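Local coordinates for putative exported protein (Peptoclostridium difficile, PDB 5TTA), which is of unknown function but is a putative exported protein of the DUF5780 family, made with a signal sequence, at residues 72-77 / 133-138. Sequence-based numbering, arbitrary orientation.
Sequences IMDYEI and TYRKMQ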
loop_
_atom_site.group_PDB
_atom_site.type_symbol
_atom_site.label_atom_id
_atom_site.label_comp_id
_atom_site.label_asym_id
_atom_site.label_seq_id
_atom_site.Cartn_x
_atom_site.Cartn_y
_atom_site.Cartn_z
ATOM N N ILE A 72 -16.633 4.483 -12.112
ATOM C CA ILE A 72 -16.014 3.206 -12.468
ATOM C C ILE A 72 -14.630 3.123 -11.823
ATOM O O ILE A 72 -13.715 3.881 -12.176
ATOM C CB ILE A 72 -15.941 3.032 -13.993
ATOM C CG1 ILE A 72 -17.358 2.781 -14.553
ATOM C CG2 ILE A 72 -14.972 1.884 -14.379
ATOM C CD1 ILE A 72 -17.471 2.915 -16.056
HETATM N N MSE A 73 -14.471 2.197 -10.876
HETATM C CA MSE A 73 -13.206 2.078 -10.161
HETATM C C MSE A 73 -12.242 1.079 -10.798
HETATM O O MSE A 73 -11.043 1.174 -10.554
HETATM C CB MSE A 73 -13.448 1.712 -8.685
HETATM C CG MSE A 73 -13.614 0.243 -8.382
HETATM SE SE MSE A 73 -13.924 -0.035 -6.462
HETATM C CE MSE A 73 -12.219 0.473 -5.830
ATOM N N ASP A 74 -12.733 0.125 -11.609
ATOM C CA ASP A 74 -11.841 -0.810 -12.283
ATOM C C ASP A 74 -12.509 -1.296 -13.566
ATOM O O ASP A 74 -13.721 -1.187 -13.739
ATOM C CB ASP A 74 -11.463 -1.999 -11.355
ATOM C CG ASP A 74 -10.201 -2.760 -11.820
ATOM O OD1 ASP A 74 -9.501 -2.326 -12.764
ATOM O OD2 ASP A 74 -9.909 -3.817 -11.229
ATOM N N TYR A 75 -11.699 -1.771 -14.503
ATOM C CA TYR A 75 -12.245 -2.350 -15.725
ATOM C C TYR A 75 -11.291 -3.419 -16.219
ATOM O O TYR A 75 -10.141 -3.500 -15.790
ATOM C CB TYR A 75 -12.514 -1.290 -16.828
ATOM C CG TYR A 75 -11.297 -0.493 -17.290
ATOM C CD1 TYR A 75 -10.198 -1.127 -17.890
ATOM C CD2 TYR A 75 -11.274 0.889 -17.189
ATOM C CE1 TYR A 75 -9.093 -0.406 -18.322
ATOM C CE2 TYR A 75 -10.189 1.619 -17.626
ATOM C CZ TYR A 75 -9.103 0.973 -18.193
ATOM O OH TYR A 75 -8.019 1.720 -18.621
ATOM N N GLU A 76 -11.793 -4.257 -17.116
ATOM C CA GLU A 76 -10.965 -5.154 -17.913
ATOM C C GLU A 76 -11.367 -4.950 -19.363
ATOM O O GLU A 76 -12.550 -5.070 -19.704
ATOM C CB GLU A 76 -11.129 -6.620 -17.492
ATOM C CG GLU A 76 -10.730 -6.840 -16.042
ATOM C CD GLU A 76 -10.857 -8.285 -15.577
ATOM O OE1 GLU A 76 -10.533 -8.542 -14.393
ATOM O OE2 GLU A 76 -11.271 -9.156 -16.379
ATOM N N ILE A 77 -10.390 -4.632 -20.209
ATOM C CA ILE A 77 -10.647 -4.339 -21.613
ATOM C C ILE A 77 -9.682 -5.162 -22.448
ATOM O O ILE A 77 -8.462 -5.075 -22.250
ATOM C CB ILE A 77 -10.492 -2.841 -21.928
ATOM C CG1 ILE A 77 -11.615 -2.050 -21.256
ATOM C CG2 ILE A 77 -10.512 -2.623 -23.426
ATOM C CD1 ILE A 77 -11.491 -0.524 -21.479
ATOM N N THR A 133 -5.431 -8.259 -22.135
ATOM C CA THR A 133 -6.486 -7.659 -21.334
ATOM C C THR A 133 -5.860 -6.595 -20.451
ATOM O O THR A 133 -5.102 -6.922 -19.532
ATOM C CB THR A 133 -7.237 -8.703 -20.513
ATOM O OG1 THR A 133 -7.947 -9.566 -21.414
ATOM C CG2 THR A 133 -8.251 -8.020 -19.600
ATOM N N TYR A 134 -6.201 -5.341 -20.732
ATOM C CA TYR A 134 -5.785 -4.214 -19.908
ATOM C C TYR A 134 -6.702 -4.070 -18.693
ATOM O O TYR A 134 -7.930 -4.200 -18.795
ATOM C CB TYR A 134 -5.808 -2.940 -20.747
ATOM C CG TYR A 134 -4.842 -2.908 -21.891
ATOM C CD1 TYR A 134 -3.478 -2.579 -21.674
ATOM C CD2 TYR A 134 -5.262 -3.172 -23.208
ATOM C CE1 TYR A 134 -2.574 -2.536 -22.737
ATOM C CE2 TYR A 134 -4.364 -3.130 -24.283
ATOM C CZ TYR A 134 -3.007 -2.797 -24.026
ATOM O OH TYR A 134 -2.104 -2.733 -25.062
ATOM N N ARG A 135 -6.108 -3.789 -17.533
ATOM C CA ARG A 135 -6.862 -3.607 -16.296
ATOM C C ARG A 135 -6.557 -2.227 -15.726
ATOM O O ARG A 135 -5.392 -1.811 -15.702
ATOM C CB ARG A 135 -6.517 -4.732 -15.318
ATOM C CG ARG A 135 -7.438 -4.844 -14.137
ATOM C CD ARG A 135 -7.268 -6.193 -13.437
ATOM N NE ARG A 135 -6.162 -6.167 -12.488
ATOM C CZ ARG A 135 -6.295 -5.850 -11.204
ATOM N NH1 ARG A 135 -7.488 -5.535 -10.713
ATOM N NH2 ARG A 135 -5.232 -5.847 -10.410
ATOM N N LYS A 136 -7.603 -1.500 -15.316
ATOM C CA LYS A 136 -7.408 -0.136 -14.816
ATOM C C LYS A 136 -6.537 -0.125 -13.566
ATOM O O LYS A 136 -5.596 0.669 -13.461
ATOM C CB LYS A 136 -8.755 0.545 -14.534
ATOM C CG LYS A 136 -8.662 2.047 -14.084
ATOM C CD LYS A 136 -10.035 2.547 -13.648
ATOM C CE LYS A 136 -10.159 4.077 -13.451
ATOM N NZ LYS A 136 -8.952 4.720 -12.864
HETATM N N MSE A 137 -6.818 -1.002 -12.608
HETATM C CA MSE A 137 -6.017 -1.030 -11.391
HETATM C C MSE A 137 -4.806 -1.938 -11.605
HETATM O O MSE A 137 -4.493 -2.775 -10.759
HETATM C CB MSE A 137 -6.835 -1.503 -10.189
HETATM C CG MSE A 137 -7.977 -0.588 -9.767
HETATM SE SE MSE A 137 -9.066 -1.444 -8.366
HETATM C CE MSE A 137 -7.688 -1.560 -6.966
ATOM N N GLN A 138 -4.136 -1.753 -12.750
ATOM C CA GLN A 138 -2.967 -2.567 -13.083
ATOM C C GLN A 138 -1.874 -2.427 -12.028
ATOM O O GLN A 138 -1.200 -3.406 -11.689
ATOM C CB GLN A 138 -2.432 -2.179 -14.465
ATOM C CG GLN A 138 -1.485 -3.210 -15.076
ATOM C CD GLN A 138 -2.211 -4.461 -15.580
ATOM O OE1 GLN A 138 -2.134 -5.525 -14.961
ATOM N NE2 GLN A 138 -2.914 -4.334 -16.719
HETATM O O HOH W 1 -9.644 3.390 -10.031
#
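Asp74 OD2 meets Arg135 at the end of strand 131-135, and OD1 takes the backbone N-H of Met137 just beyond it, at 3.0 Å. The Asp74 CG lies anti to the backbone N (chi1 -161°). OD1 also accepts the N-H of its own neighbour Tyr75. Two N-H groups thus grip this oxygen, and both approach from above the carboxylate plane. OD2 forms a salt bridge to Arg135 NH1 at 3.0 Å, bent and weak as a hydrogen bond. The Arg135 chain bends at chi3 (84°) to bring NH1 there, and its guanidinium meets OD2 edge-on. The selenomethionine side chain of Met137 crosses Asp74 at about a right angle, with CG and SE against the carboxylate.

One residue along, Lys136 CB sits over the centre of the Tyr75 ring in a CH-pi contact, 3.5 Å from the centroid. Ile77 CD1 lies on the opposite face, toward the rim. The Tyr75 hydroxyl hydrogen-bonds to Asp186 OD2.

Strand 72-82 runs between strands 131-135 and 205-215 of an antiparallel sheet. Ile77 and Tyr134 form a hydrogen-bonded pair, with Tyr134 N to Ile77 O at 2.7 Å and Ile77 N to Tyr134 O at 2.9 Å. Glu76 and Arg135 are the non-hydrogen-bonded pair. Lys136 N then donates a hydrogen bond to Tyr75 O at 3.3 Å, from above the carbonyl plane, before an inverse gamma turn centred on Met137.

Strand 72-82 has a classic beta bulge at Met73 and Asp74, which both face Thr214. Lys136 runs past Met73 and ends at Asn176 O and a water, which donates to Met73 O. Helix 156-175 packs on Met73 and Met137 through Ala173.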